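Local coordinates for uncharacterized protein (Escherichia coli O157:H7, PDB 4ZV9) that is of unknown function but belongs to the dienelactone hydrolase family and probably acts as an alpha/beta-hydrolase that cleaves ester or lactone bonds, at residues A[19-24]-A[107-112]; A[209-214]-A[221-226]; A[154-159]-A[178-183]; A[12-17]-A[31-36]; A[139-144]-A[163-168]. One frame throughout, in Å; residues are numbered along the deposited sequence.

Contact 1: A[19-24]-A[107-112]; sequences YPSPNG and FFAAIE. With GOL (glycerol), chain H.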
# COMPACT_ATOMS: atom_id res chain seq x y z
N TYR A 19 -3.58 -9.10 14.25
CA TYR A 19 -2.87 -10.22 13.63
C TYR A 19 -1.46 -10.27 14.23
O TYR A 19 -0.97 -9.27 14.74
CB TYR A 19 -2.84 -10.05 12.11
CG TYR A 19 -2.02 -8.88 11.63
CD1 TYR A 19 -2.58 -7.61 11.49
CD2 TYR A 19 -0.66 -9.03 11.35
CE1 TYR A 19 -1.81 -6.54 11.06
CE2 TYR A 19 0.10 -7.96 10.93
CZ TYR A 19 -0.47 -6.72 10.78
OH TYR A 19 0.29 -5.66 10.39
N PRO A 20 -0.81 -11.44 14.16
CA PRO A 20 0.51 -11.53 14.77
C PRO A 20 1.66 -10.99 13.91
O PRO A 20 1.70 -11.20 12.69
CB PRO A 20 0.68 -13.04 15.01
CG PRO A 20 -0.14 -13.67 13.94
CD PRO A 20 -1.28 -12.74 13.65
N SER A 21 2.59 -10.32 14.58
CA SER A 21 3.81 -9.81 13.95
C SER A 21 4.94 -10.12 14.92
O SER A 21 5.39 -9.23 15.66
CB SER A 21 3.69 -8.31 13.69
OG SER A 21 4.86 -7.80 13.08
N PRO A 22 5.41 -11.38 14.93
CA PRO A 22 6.44 -11.81 15.89
C PRO A 22 7.77 -11.07 15.82
O PRO A 22 8.48 -11.01 16.82
CB PRO A 22 6.62 -13.31 15.58
CG PRO A 22 6.06 -13.52 14.22
CD PRO A 22 5.05 -12.44 13.98
N ASN A 23 8.10 -10.51 14.66
CA ASN A 23 9.35 -9.75 14.50
C ASN A 23 9.09 -8.25 14.44
O ASN A 23 9.98 -7.47 14.15
CB ASN A 23 10.04 -10.20 13.22
CG ASN A 23 10.30 -11.69 13.21
OD1 ASN A 23 9.86 -12.39 12.32
ND2 ASN A 23 10.97 -12.18 14.24
N GLY A 24 7.86 -7.86 14.75
CA GLY A 24 7.48 -6.46 14.78
C GLY A 24 6.94 -6.13 16.15
O GLY A 24 7.62 -6.34 17.16
N PHE A 107 4.14 -4.70 8.46
CA PHE A 107 3.52 -4.75 7.14
C PHE A 107 3.85 -6.04 6.40
O PHE A 107 3.00 -6.60 5.72
CB PHE A 107 3.86 -3.49 6.32
CG PHE A 107 3.32 -2.23 6.92
CD1 PHE A 107 1.97 -1.96 6.85
CD2 PHE A 107 4.15 -1.35 7.59
CE1 PHE A 107 1.45 -0.83 7.44
CE2 PHE A 107 3.63 -0.22 8.19
CZ PHE A 107 2.28 0.05 8.11
N PHE A 108 5.08 -6.53 6.58
CA PHE A 108 5.48 -7.82 6.03
C PHE A 108 4.62 -8.93 6.65
O PHE A 108 4.13 -9.81 5.95
CB PHE A 108 6.97 -8.07 6.28
CG PHE A 108 7.90 -7.27 5.38
CD1 PHE A 108 7.44 -6.27 4.54
CD2 PHE A 108 9.27 -7.46 5.47
CE1 PHE A 108 8.31 -5.52 3.75
CE2 PHE A 108 10.16 -6.73 4.68
CZ PHE A 108 9.67 -5.75 3.83
N ALA A 109 4.40 -8.85 7.96
CA ALA A 109 3.57 -9.83 8.67
C ALA A 109 2.11 -9.80 8.17
O ALA A 109 1.44 -10.81 8.15
CB ALA A 109 3.62 -9.59 10.16
N ALA A 110 1.64 -8.62 7.77
CA ALA A 110 0.29 -8.49 7.22
C ALA A 110 0.19 -9.25 5.88
O ALA A 110 -0.83 -9.90 5.60
CB ALA A 110 -0.07 -7.04 7.03
N ILE A 111 1.24 -9.19 5.08
CA ILE A 111 1.28 -9.96 3.83
C ILE A 111 1.13 -11.45 4.15
O ILE A 111 0.33 -12.17 3.53
CB ILE A 111 2.59 -9.74 3.04
CG1 ILE A 111 2.66 -8.30 2.54
CG2 ILE A 111 2.68 -10.71 1.85
CD1 ILE A 111 4.03 -7.89 1.98
N GLU A 112 1.91 -11.92 5.11
CA GLU A 112 1.89 -13.34 5.47
C GLU A 112 0.54 -13.77 6.02
O GLU A 112 0.07 -14.85 5.71
CB GLU A 112 3.05 -13.67 6.44
CG GLU A 112 4.43 -13.45 5.82
CD GLU A 112 5.57 -13.85 6.73
OE1 GLU A 112 5.34 -14.64 7.70
OE2 GLU A 112 6.71 -13.38 6.47
C1 GOL H . 8.25 -10.38 8.98
O1 GOL H . 9.39 -10.46 9.84
C2 GOL H . 7.22 -11.47 9.31
O2 GOL H . 6.67 -11.26 10.61
C3 GOL H . 7.86 -12.86 9.29
O3 GOL H . 8.53 -13.09 8.05
O HOH W 1 1.27 -12.43 10.31

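Contact 2: A[209-214]-A[221-226]; sequences GFHNDS and SAADLA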
# COMPACT_ATOMS: atom_id res chain seq x y z
N GLY A 209 1.80 13.08 -2.95
CA GLY A 209 0.53 13.13 -2.22
C GLY A 209 -0.67 13.45 -3.08
O GLY A 209 -1.76 13.72 -2.55
N PHE A 210 -0.53 13.40 -4.41
CA PHE A 210 -1.64 13.80 -5.31
C PHE A 210 -2.89 12.93 -5.22
O PHE A 210 -3.96 13.37 -5.59
CB PHE A 210 -1.21 13.98 -6.78
CG PHE A 210 -0.81 12.70 -7.47
CD1 PHE A 210 -1.77 11.81 -7.93
CD2 PHE A 210 0.52 12.42 -7.71
CE1 PHE A 210 -1.40 10.63 -8.57
CE2 PHE A 210 0.89 11.25 -8.36
CZ PHE A 210 -0.07 10.36 -8.80
N HIS A 211 -2.74 11.70 -4.73
CA HIS A 211 -3.89 10.83 -4.53
C HIS A 211 -4.61 11.11 -3.21
O HIS A 211 -5.76 10.69 -3.03
CB HIS A 211 -3.45 9.37 -4.57
CG HIS A 211 -4.58 8.40 -4.55
ND1 HIS A 211 -5.02 7.80 -3.39
CD2 HIS A 211 -5.38 7.94 -5.54
CE1 HIS A 211 -6.04 7.00 -3.67
NE2 HIS A 211 -6.28 7.07 -4.97
N ASN A 212 -3.95 11.81 -2.28
CA ASN A 212 -4.54 12.06 -0.97
C ASN A 212 -5.51 13.24 -1.03
O ASN A 212 -5.13 14.40 -0.93
CB ASN A 212 -3.47 12.29 0.09
CG ASN A 212 -4.05 12.31 1.52
OD1 ASN A 212 -5.24 12.57 1.71
ND2 ASN A 212 -3.19 12.03 2.52
N ASP A 213 -6.79 12.90 -1.11
CA ASP A 213 -7.87 13.88 -1.20
C ASP A 213 -8.14 14.66 0.09
O ASP A 213 -8.96 15.58 0.08
CB ASP A 213 -9.13 13.19 -1.73
CG ASP A 213 -9.45 11.93 -0.97
OD1 ASP A 213 -9.97 12.06 0.15
OD2 ASP A 213 -9.14 10.83 -1.48
N SER A 214 -7.43 14.36 1.18
CA SER A 214 -7.56 15.13 2.41
C SER A 214 -6.49 16.24 2.52
O SER A 214 -6.45 16.96 3.52
CB SER A 214 -7.49 14.22 3.64
OG SER A 214 -6.17 13.70 3.84
N SER A 221 -7.59 14.57 -11.31
CA SER A 221 -7.28 13.95 -12.60
C SER A 221 -6.15 12.90 -12.48
O SER A 221 -6.28 11.78 -12.98
CB SER A 221 -6.92 15.04 -13.61
OG SER A 221 -6.81 14.47 -14.89
N ALA A 222 -5.06 13.26 -11.82
CA ALA A 222 -3.95 12.34 -11.65
C ALA A 222 -4.34 11.19 -10.71
O ALA A 222 -4.01 10.04 -10.96
CB ALA A 222 -2.73 13.08 -11.11
N ALA A 223 -5.05 11.52 -9.64
CA ALA A 223 -5.48 10.51 -8.65
C ALA A 223 -6.33 9.44 -9.31
O ALA A 223 -6.08 8.25 -9.14
CB ALA A 223 -6.27 11.18 -7.53
N ASP A 224 -7.35 9.88 -10.06
CA ASP A 224 -8.27 8.96 -10.73
C ASP A 224 -7.57 8.11 -11.76
O ASP A 224 -7.83 6.91 -11.84
CB ASP A 224 -9.44 9.72 -11.37
CG ASP A 224 -10.40 10.31 -10.35
OD1 ASP A 224 -10.30 9.99 -9.16
OD2 ASP A 224 -11.29 11.08 -10.75
N LEU A 225 -6.69 8.71 -12.55
CA LEU A 225 -5.95 7.98 -13.58
C LEU A 225 -5.03 6.94 -12.95
O LEU A 225 -5.01 5.78 -13.36
CB LEU A 225 -5.14 8.94 -14.45
CG LEU A 225 -4.31 8.33 -15.58
CD1 LEU A 225 -5.17 7.53 -16.56
CD2 LEU A 225 -3.58 9.45 -16.32
N ALA A 226 -4.28 7.34 -11.93
CA ALA A 226 -3.42 6.40 -11.21
C ALA A 226 -4.23 5.25 -10.60
O ALA A 226 -3.79 4.08 -10.61
CB ALA A 226 -2.63 7.11 -10.13

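Contact 3: A[154-159]-A[178-183]; sequences GRQAPT and TRINEG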
# COMPACT_ATOMS: atom_id res chain seq x y z
N GLY A 154 6.95 6.76 -3.58
CA GLY A 154 7.71 6.23 -2.45
C GLY A 154 9.14 5.88 -2.77
O GLY A 154 9.53 5.79 -3.94
N ARG A 155 9.93 5.70 -1.71
CA ARG A 155 11.34 5.34 -1.84
C ARG A 155 11.55 4.09 -2.71
O ARG A 155 10.85 3.10 -2.59
CB ARG A 155 12.01 5.10 -0.49
CG ARG A 155 12.79 6.30 0.03
CD ARG A 155 13.27 6.12 1.47
NE ARG A 155 13.81 4.79 1.68
CZ ARG A 155 14.13 4.28 2.87
NH1 ARG A 155 13.95 4.98 3.99
NH2 ARG A 155 14.62 3.05 2.94
N GLN A 156 12.57 4.16 -3.54
CA GLN A 156 12.90 3.08 -4.46
C GLN A 156 13.48 1.89 -3.69
O GLN A 156 13.87 2.02 -2.54
CB GLN A 156 13.96 3.58 -5.45
CG GLN A 156 13.78 5.01 -5.95
CD GLN A 156 12.46 5.28 -6.66
OE1 GLN A 156 11.68 4.37 -6.94
NE2 GLN A 156 12.23 6.54 -6.99
N ALA A 157 13.50 0.72 -4.32
CA ALA A 157 14.14 -0.45 -3.73
C ALA A 157 15.65 -0.22 -3.83
O ALA A 157 16.09 0.48 -4.73
CB ALA A 157 13.77 -1.71 -4.51
N PRO A 158 16.44 -0.79 -2.90
CA PRO A 158 17.89 -0.67 -3.01
C PRO A 158 18.38 -1.33 -4.32
O PRO A 158 17.99 -2.46 -4.63
CB PRO A 158 18.39 -1.44 -1.79
CG PRO A 158 17.26 -1.44 -0.83
CD PRO A 158 16.02 -1.48 -1.67
N THR A 159 19.25 -0.64 -5.06
CA THR A 159 19.69 -1.13 -6.36
C THR A 159 20.27 -2.55 -6.32
O THR A 159 19.97 -3.36 -7.20
CB THR A 159 20.74 -0.20 -7.00
OG1 THR A 159 20.20 1.11 -7.13
CG2 THR A 159 21.17 -0.71 -8.38
N THR A 178 10.77 15.89 -6.62
CA THR A 178 12.17 15.72 -6.95
C THR A 178 12.97 14.80 -6.03
O THR A 178 13.83 14.08 -6.52
CB THR A 178 12.90 17.07 -7.03
OG1 THR A 178 12.75 17.75 -5.78
CG2 THR A 178 12.33 17.93 -8.16
N ARG A 179 12.68 14.80 -4.73
CA ARG A 179 13.41 13.92 -3.79
C ARG A 179 13.24 12.44 -4.12
O ARG A 179 14.21 11.69 -4.11
CB ARG A 179 13.00 14.17 -2.33
CG ARG A 179 13.45 15.49 -1.76
CD ARG A 179 13.02 15.68 -0.31
NE ARG A 179 13.46 16.93 0.31
CZ ARG A 179 14.62 17.10 0.95
NH1 ARG A 179 15.52 16.12 1.06
NH2 ARG A 179 14.90 18.29 1.48
N ILE A 180 12.03 12.02 -4.46
CA ILE A 180 11.79 10.62 -4.84
C ILE A 180 12.26 10.33 -6.25
O ILE A 180 12.91 9.31 -6.51
CB ILE A 180 10.29 10.28 -4.74
CG1 ILE A 180 9.86 10.24 -3.28
CG2 ILE A 180 9.96 8.98 -5.44
CD1 ILE A 180 10.62 9.26 -2.42
N ASN A 181 11.92 11.23 -7.17
CA ASN A 181 12.32 11.07 -8.57
C ASN A 181 13.82 10.94 -8.79
O ASN A 181 14.25 10.31 -9.75
CB ASN A 181 11.75 12.21 -9.41
CG ASN A 181 10.24 12.25 -9.43
OD1 ASN A 181 9.57 11.31 -8.97
ND2 ASN A 181 9.67 13.31 -9.98
N GLU A 182 14.61 11.56 -7.92
CA GLU A 182 16.08 11.51 -8.02
C GLU A 182 16.59 10.09 -8.10
O GLU A 182 17.55 9.82 -8.80
CB GLU A 182 16.70 12.10 -6.75
CG GLU A 182 18.02 12.82 -6.94
CD GLU A 182 18.46 13.52 -5.67
OE1 GLU A 182 17.76 13.40 -4.63
OE2 GLU A 182 19.50 14.21 -5.71
N GLY A 183 15.97 9.20 -7.34
CA GLY A 183 16.39 7.80 -7.30
C GLY A 183 15.77 6.88 -8.35
O GLY A 183 16.20 5.74 -8.50

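Contact 4: A[12-17]-A[31-36]; sequences IFAEYI and YLVKPA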
# COMPACT_ATOMS: atom_id res chain seq x y z
N ILE A 12 -19.55 -3.41 1.05
CA ILE A 12 -18.32 -3.77 1.76
C ILE A 12 -18.61 -4.12 3.21
O ILE A 12 -19.67 -3.77 3.74
CB ILE A 12 -17.23 -2.68 1.65
CG1 ILE A 12 -17.65 -1.34 2.28
CG2 ILE A 12 -16.87 -2.45 0.19
CD1 ILE A 12 -17.29 -1.17 3.73
N PHE A 13 -17.71 -4.90 3.81
CA PHE A 13 -17.81 -5.26 5.20
C PHE A 13 -16.47 -4.93 5.85
O PHE A 13 -15.46 -5.57 5.54
CB PHE A 13 -18.17 -6.73 5.40
CG PHE A 13 -18.13 -7.14 6.84
CD1 PHE A 13 -19.12 -6.71 7.72
CD2 PHE A 13 -17.09 -7.89 7.35
CE1 PHE A 13 -19.09 -7.07 9.06
CE2 PHE A 13 -17.04 -8.25 8.70
CZ PHE A 13 -18.05 -7.84 9.55
N ALA A 14 -16.48 -3.98 6.78
CA ALA A 14 -15.26 -3.51 7.44
C ALA A 14 -15.22 -3.80 8.94
O ALA A 14 -16.24 -3.66 9.61
CB ALA A 14 -15.11 -2.01 7.23
N GLU A 15 -14.06 -4.21 9.44
CA GLU A 15 -13.89 -4.45 10.86
C GLU A 15 -12.43 -4.31 11.23
O GLU A 15 -11.56 -4.53 10.39
CB GLU A 15 -14.41 -5.85 11.29
CG GLU A 15 -13.62 -7.01 10.72
CD GLU A 15 -14.17 -8.38 11.10
OE1 GLU A 15 -14.92 -8.48 12.10
OE2 GLU A 15 -13.83 -9.35 10.39
N TYR A 16 -12.17 -3.95 12.49
CA TYR A 16 -10.79 -3.92 12.99
C TYR A 16 -10.48 -5.30 13.48
O TYR A 16 -11.35 -5.99 14.05
CB TYR A 16 -10.61 -2.89 14.10
CG TYR A 16 -10.77 -1.48 13.60
CD1 TYR A 16 -9.74 -0.84 12.91
CD2 TYR A 16 -11.95 -0.78 13.81
CE1 TYR A 16 -9.88 0.45 12.44
CE2 TYR A 16 -12.11 0.51 13.34
CZ TYR A 16 -11.08 1.11 12.62
OH TYR A 16 -11.26 2.37 12.15
N ILE A 17 -9.26 -5.74 13.24
CA ILE A 17 -8.81 -7.05 13.68
C ILE A 17 -7.43 -6.89 14.28
O ILE A 17 -6.85 -5.79 14.25
CB ILE A 17 -8.68 -8.05 12.51
CG1 ILE A 17 -7.60 -7.60 11.51
CG2 ILE A 17 -10.02 -8.24 11.81
CD1 ILE A 17 -7.16 -8.72 10.57
N TYR A 31 -7.23 -2.58 9.91
CA TYR A 31 -8.55 -2.36 9.36
C TYR A 31 -8.72 -3.32 8.18
O TYR A 31 -8.02 -3.20 7.16
CB TYR A 31 -8.67 -0.91 8.92
CG TYR A 31 -10.03 -0.44 8.43
CD1 TYR A 31 -11.14 -0.45 9.26
CD2 TYR A 31 -10.17 0.10 7.16
CE1 TYR A 31 -12.36 0.05 8.82
CE2 TYR A 31 -11.38 0.61 6.72
CZ TYR A 31 -12.47 0.56 7.53
OH TYR A 31 -13.68 1.06 7.07
N LEU A 32 -9.59 -4.31 8.34
CA LEU A 32 -9.83 -5.32 7.33
C LEU A 32 -11.15 -5.04 6.62
O LEU A 32 -12.19 -4.96 7.28
CB LEU A 32 -9.90 -6.70 7.99
CG LEU A 32 -10.12 -7.93 7.09
CD1 LEU A 32 -8.87 -8.21 6.28
CD2 LEU A 32 -10.46 -9.15 7.94
N VAL A 33 -11.14 -4.92 5.28
CA VAL A 33 -12.36 -4.68 4.53
C VAL A 33 -12.53 -5.73 3.44
O VAL A 33 -11.61 -5.96 2.66
CB VAL A 33 -12.39 -3.29 3.86
CG1 VAL A 33 -13.82 -2.96 3.43
CG2 VAL A 33 -11.89 -2.21 4.81
N LYS A 34 -13.71 -6.36 3.38
CA LYS A 34 -14.01 -7.40 2.40
C LYS A 34 -15.20 -7.00 1.54
O LYS A 34 -16.05 -6.22 1.99
CB LYS A 34 -14.46 -8.68 3.11
CG LYS A 34 -13.51 -9.25 4.11
CD LYS A 34 -14.19 -10.35 4.92
CE LYS A 34 -13.20 -10.93 5.92
NZ LYS A 34 -13.83 -11.86 6.89
N PRO A 35 -15.29 -7.56 0.32
CA PRO A 35 -16.52 -7.40 -0.45
C PRO A 35 -17.64 -8.06 0.36
O PRO A 35 -17.43 -9.15 0.92
CB PRO A 35 -16.24 -8.18 -1.75
CG PRO A 35 -14.76 -8.24 -1.86
CD PRO A 35 -14.24 -8.25 -0.44
N ALA A 36 -18.79 -7.42 0.47
CA ALA A 36 -19.89 -7.95 1.28
C ALA A 36 -20.45 -9.26 0.73
O ALA A 36 -20.86 -10.14 1.49
CB ALA A 36 -21.01 -6.93 1.41
O HOH W 2 -13.87 -7.23 7.01

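Contact 5: A[139-144]-A[163-168]; sequences AAVAYP and AKIEAP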
# COMPACT_ATOMS: atom_id res chain seq x y z
N ALA A 139 8.76 -4.78 0.09
CA ALA A 139 8.03 -6.05 0.07
C ALA A 139 8.30 -6.82 -1.23
O ALA A 139 8.43 -8.06 -1.21
CB ALA A 139 6.53 -5.82 0.25
N ALA A 140 8.39 -6.10 -2.35
CA ALA A 140 8.70 -6.74 -3.62
C ALA A 140 10.07 -7.41 -3.57
O ALA A 140 10.27 -8.47 -4.15
CB ALA A 140 8.65 -5.73 -4.76
N VAL A 141 11.02 -6.78 -2.88
CA VAL A 141 12.34 -7.34 -2.70
C VAL A 141 12.28 -8.59 -1.82
O VAL A 141 12.87 -9.62 -2.14
CB VAL A 141 13.31 -6.32 -2.06
CG1 VAL A 141 14.59 -6.99 -1.55
CG2 VAL A 141 13.65 -5.22 -3.05
N ALA A 142 11.53 -8.52 -0.73
CA ALA A 142 11.50 -9.61 0.24
C ALA A 142 10.64 -10.85 -0.07
O ALA A 142 10.93 -11.92 0.42
CB ALA A 142 11.09 -9.05 1.60
N TYR A 143 9.56 -10.70 -0.84
CA TYR A 143 8.60 -11.79 -1.08
C TYR A 143 8.52 -12.19 -2.54
O TYR A 143 7.77 -11.58 -3.30
CB TYR A 143 7.21 -11.41 -0.54
CG TYR A 143 7.19 -11.35 0.97
CD1 TYR A 143 7.54 -10.19 1.64
CD2 TYR A 143 6.87 -12.47 1.73
CE1 TYR A 143 7.55 -10.14 3.02
CE2 TYR A 143 6.88 -12.44 3.11
CZ TYR A 143 7.23 -11.27 3.75
OH TYR A 143 7.25 -11.22 5.12
N PRO A 144 9.25 -13.25 -2.94
CA PRO A 144 9.22 -13.63 -4.35
C PRO A 144 7.83 -14.07 -4.85
O PRO A 144 7.58 -14.00 -6.05
CB PRO A 144 10.24 -14.77 -4.44
CG PRO A 144 10.47 -15.23 -3.04
CD PRO A 144 10.22 -14.04 -2.16
N ALA A 163 17.50 -7.58 -8.34
CA ALA A 163 17.46 -8.92 -8.95
C ALA A 163 16.51 -9.87 -8.21
O ALA A 163 15.96 -10.79 -8.81
CB ALA A 163 18.86 -9.52 -9.04
N LYS A 164 16.31 -9.65 -6.91
CA LYS A 164 15.42 -10.50 -6.11
C LYS A 164 13.93 -10.31 -6.40
O LYS A 164 13.12 -11.18 -6.09
CB LYS A 164 15.67 -10.26 -4.62
CG LYS A 164 17.04 -10.66 -4.10
CD LYS A 164 17.14 -10.31 -2.61
CE LYS A 164 18.43 -10.72 -1.92
NZ LYS A 164 19.59 -9.88 -2.33
N ILE A 165 13.57 -9.16 -6.97
CA ILE A 165 12.14 -8.82 -7.21
C ILE A 165 11.47 -9.72 -8.24
O ILE A 165 12.01 -9.94 -9.33
CB ILE A 165 11.99 -7.34 -7.65
CG1 ILE A 165 12.44 -6.41 -6.53
CG2 ILE A 165 10.54 -7.05 -8.02
CD1 ILE A 165 12.54 -4.95 -6.92
N GLU A 166 10.30 -10.26 -7.88
CA GLU A 166 9.50 -11.08 -8.81
C GLU A 166 8.10 -10.49 -9.04
O GLU A 166 7.51 -10.72 -10.10
CB GLU A 166 9.39 -12.53 -8.33
CG GLU A 166 10.72 -13.25 -8.15
CD GLU A 166 11.61 -13.25 -9.39
OE1 GLU A 166 11.09 -13.32 -10.52
OE2 GLU A 166 12.84 -13.17 -9.24
N ALA A 167 7.57 -9.74 -8.08
CA ALA A 167 6.27 -9.13 -8.23
C ALA A 167 6.29 -8.05 -9.31
O ALA A 167 7.15 -7.16 -9.29
CB ALA A 167 5.83 -8.49 -6.91
N PRO A 168 5.32 -8.11 -10.25
CA PRO A 168 5.16 -7.04 -11.24
C PRO A 168 4.90 -5.71 -10.55
O PRO A 168 4.03 -5.63 -9.68
CB PRO A 168 3.93 -7.48 -12.04
CG PRO A 168 3.94 -8.97 -11.92
CD PRO A 168 4.45 -9.26 -10.54
O HOH W 3 8.52 -10.11 -5.46
O HOH W 4 11.65 -11.66 -4.06

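Contact 1: A[19-24]-A[107-112]
Helix 100-116 packs across the end of strand 12-21, an outermost strand of the alpha/beta-hydrolase sheet; strand residues 19-21 and helix residues 107-112 run at 129° to each other. The close-packed half is built on Tyr19. Its CG sits in the crowded position between backbone N and carbonyl carbon (chi1 67°), which swings the ring toward the helix. There Tyr19 CE2 lies 3.6 Å from Ala110 N, and Tyr19 CZ meets Ala110 CB at 3.8 Å. The methyl of Ala109 comes to the ring's edge, in its plane, and also touches the strand backbone, with Ala109 CB 3.6 Å from Pro20 O. Both polar ends are held by Asp106, just before 107-112: Tyr19 OH bonds to Asp106 O, and Ser21 OG, anti to its own backbone N, bonds to Asp106 OD1. Pro75 of strand 71-75 also touches the tyrosine.

Beside Pro20, water 1 joins the backbones by donating to Pro20 O and Ala109 O. From Ser21 to Gly24 the chain makes a type I turn and draws away from residues 107-112, though Asn23 O is still bonded to Asn105 ND2. Farther out a glycerol, probably from the crystallisation liquor, spans the gap. Its O1 gives a long bond of 3.2 Å to Asn23 OD1, whereas O3 donates to Glu112 OE2 over only 2.4 Å, and the same carboxylate oxygen is bonded to Tyr143 OH.

Contact 2: A[209-214]-A[221-226]
Phe210 and His211 leave the backbone of a type I turn in different directions, and both reach the first turns of helix 220-237. In Phe210, CG takes the crowded position between backbone N and carbonyl carbon (chi1 67°), which points the ring at the helix with one edge leading. CD1 touches Ala222 CB obliquely at 3.6 Å. Ala226 CB lies near the ring plane, 4.0 Å from Phe210 CE1, and Ala223 CA lies at the edge in plane, so the ring is set in among three small residues. Tyr203 and Tyr153 complete its aromatic surroundings, the latter edge-to-face.

His211 has CG anti to its backbone N (chi1 -173°). Its carbon edge meets the helix backbone, with His211 CD2 3.7 Å from Ala223 O and that oxygen in the plane of the imidazole. The methyl of Ala223 fits under the turn itself, Ala223 CB being 3.7 Å from Phe210 O.

Farther along the loop an Asx turn fixes the chain: Asn212 OD1 accepts Ser214 N at 2.9 Å and, on a lone pair, Ser214 OG at 2.6 Å.

In this family the catalytic histidine lies on the loop after the last strand, here probably just before Gly209 rather than at His211; the contact joins that loop to helix 220-237. The side chains that meet are mostly apolar, alanine methyls against rings, while the buried imidazole is satisfied from outside. His211 ND1 bonds to Tyr57 OH and NE2 to Asn2 OD1. Asn2 ND2 is bonded to Asp224 OD1, leaving Asn2 OD1 as acceptor, consistent with a proton on NE2.

Contact 3: A[154-159]-A[178-183]
The carboxamide of Gln156 is the flat group of this contact, and its NE2 edge faces the short helix 178-181. Ile180 O lies almost in the amide plane, 2.9 Å from Gln156 NE2. Ile180 CG2 stands to one side of that plane, 3.7 Å from the same nitrogen. The carbonyl carbon of Gly183 stands to the other side, and neither is squarely over the group. The bond from NE2 is bent, and the donor reaches the carbonyl from 45° above its plane. Ile180 O accepts Gly183 N as well, at 3.2 Å, so the glutamine binds an oxygen that also takes a backbone N-H.

A chi1 of -40° lays Gln156 CG 3.6 Å from Gly183 O, and the bend at chi2 (-59°) turns the carboxamide to Ile180 O; Gly183 has no side chain, and the glutamine lies against its backbone. Ile180 crosses the glutamine obliquely and spreads its branches over the loop backbone. Its CG2 touches Gly154 O at 3.6 Å, and its CD1 reaches Arg155 N at 3.7 Å.

In the alpha/beta-hydrolase fold this is surface packing of the loop after strand 148-151 on the short helix after strand 169-174, where the family's catalytic acid probably lies just before Thr178. Phe173 of strand 169-174 lies against both Gln156 and Ile180. Trp184 and Tyr187 of helix 184-193 also touch the glutamine, and Arg155 O is bonded to Asn137 ND2 of helix 132-142.

Contact 4: A[12-17]-A[31-36]
Tyr31 carries its CG anti to the backbone N (chi1 -175°), whereas in Tyr16 it is anti to the carbonyl carbon (chi1 -67°), and the two rings thus cross on one face of a beta hairpin. Strands 12-21 and 28-35 form this antiparallel hairpin at the edge of the alpha/beta-hydrolase sheet. Tyr31 CD1 lies over the face of the Tyr16 ring, offset toward its rim, 3.5 Å from Tyr16 CE1. The ring planes meet obliquely at 44°. Ala14 CB fits against the far end of Tyr31, 3.4 Å from its OH, and Ile12 continues the apolar row by touching Val33. Helix 56-67 lies on this side: Tyr16 OH bonds to Glu59, and Tyr31 OH to Arg63.

Two hydrogen-bonded pairs, Phe13 with Lys34 and Glu15 with Leu32, lock the register. Phe13 N to Lys34 O, at 2.8 Å, runs nearly along the carbonyl axis, but Lys34 N comes to Phe13 O from above the carbonyl plane.

On the other face Ile17 CG2 meets Leu32 CD2 at 4.0 Å, toward Phe113 and Met114 of helix 100-116. Glu15 OE2 stays 4.3 Å from Lys34 NZ, beyond a salt bridge, while the ammonium bonds to Gln119 OE1 and Tyr117 OH. Between the two bonded pairs water 2 donates to Phe13 O at 2.7 Å and to Leu32 O at 2.8 Å.

Contact 5: A[139-144]-A[163-168]
Ile165 lies against the last turn of helix 132-142 with both branches. Its CG2, anti to the backbone N, touches Ala140 CB at 4.0 Å, and its CG1 crosses Val141 obliquely, 3.9 Å from Val141 CG2. Toward the surface Lys164 CB comes to 3.8 Å from Val141 O, and the lysine chain then runs outward. At the other end Pro144 and Glu166 meet through backbone and aliphatic carbon, with Glu166 CB 3.3 Å from Pro144 O.

Water 3 bridges polar backbone groups of the two segments. It donates to Ala140 O and to Tyr143 O, each at 2.7 Å, and accepts Ala167 N at 2.8 Å, thereby engaging carbonyls at the end of the helix, where Tyr143 is the first residue to leave helical angles. Water 4 sits nearer the lysine, 2.6 Å from Lys164 O, and also reaches Val141 O.

The helix is the one that follows Cys130, seen here as an S,S-(2-hydroxyethyl)thiocysteine, probably at the position of the nucleophile elbow, as in other alpha/beta-hydrolases. The contact is therefore at the end of that helix remote from the cysteine, where the loop 163-168 leads into strand 169-174.

In the next shell Lys196 NZ bonds to Ile165 O and to Ala163 O, and makes a long, weak ion pair with Glu166. Leu146 touches Ala167. Pro168 is tied by a backbone bond to Ala149 of strand 148-151, and its carbonyl oxygen accepts from Trp233 NE1.

How the contacts relate
Contacts 1 and 2 are buried, contacts 4 and 5 only partly so, and contact 3 lies at the surface. Contacts 1 and 4 share strand 12-21, but the strand pairs by backbone hydrogen bonds in contact 4 and packs a tyrosine against a helix in contact 1. Contact 1 touches contact 5 where Phe108 and Ile111 lie on Ala139. Contact 3 meets contact 5 through Ala157, which packs on Val141 and Ile165. Contact 2, about 28 Å from contact 1 between centres and across the chain's centre, touches none of the others. Its alanine-ring packing differs from the hydrogen bond of side-chain amide to backbone carbonyl in contact 3 and the water-bridged backbones of contact 5.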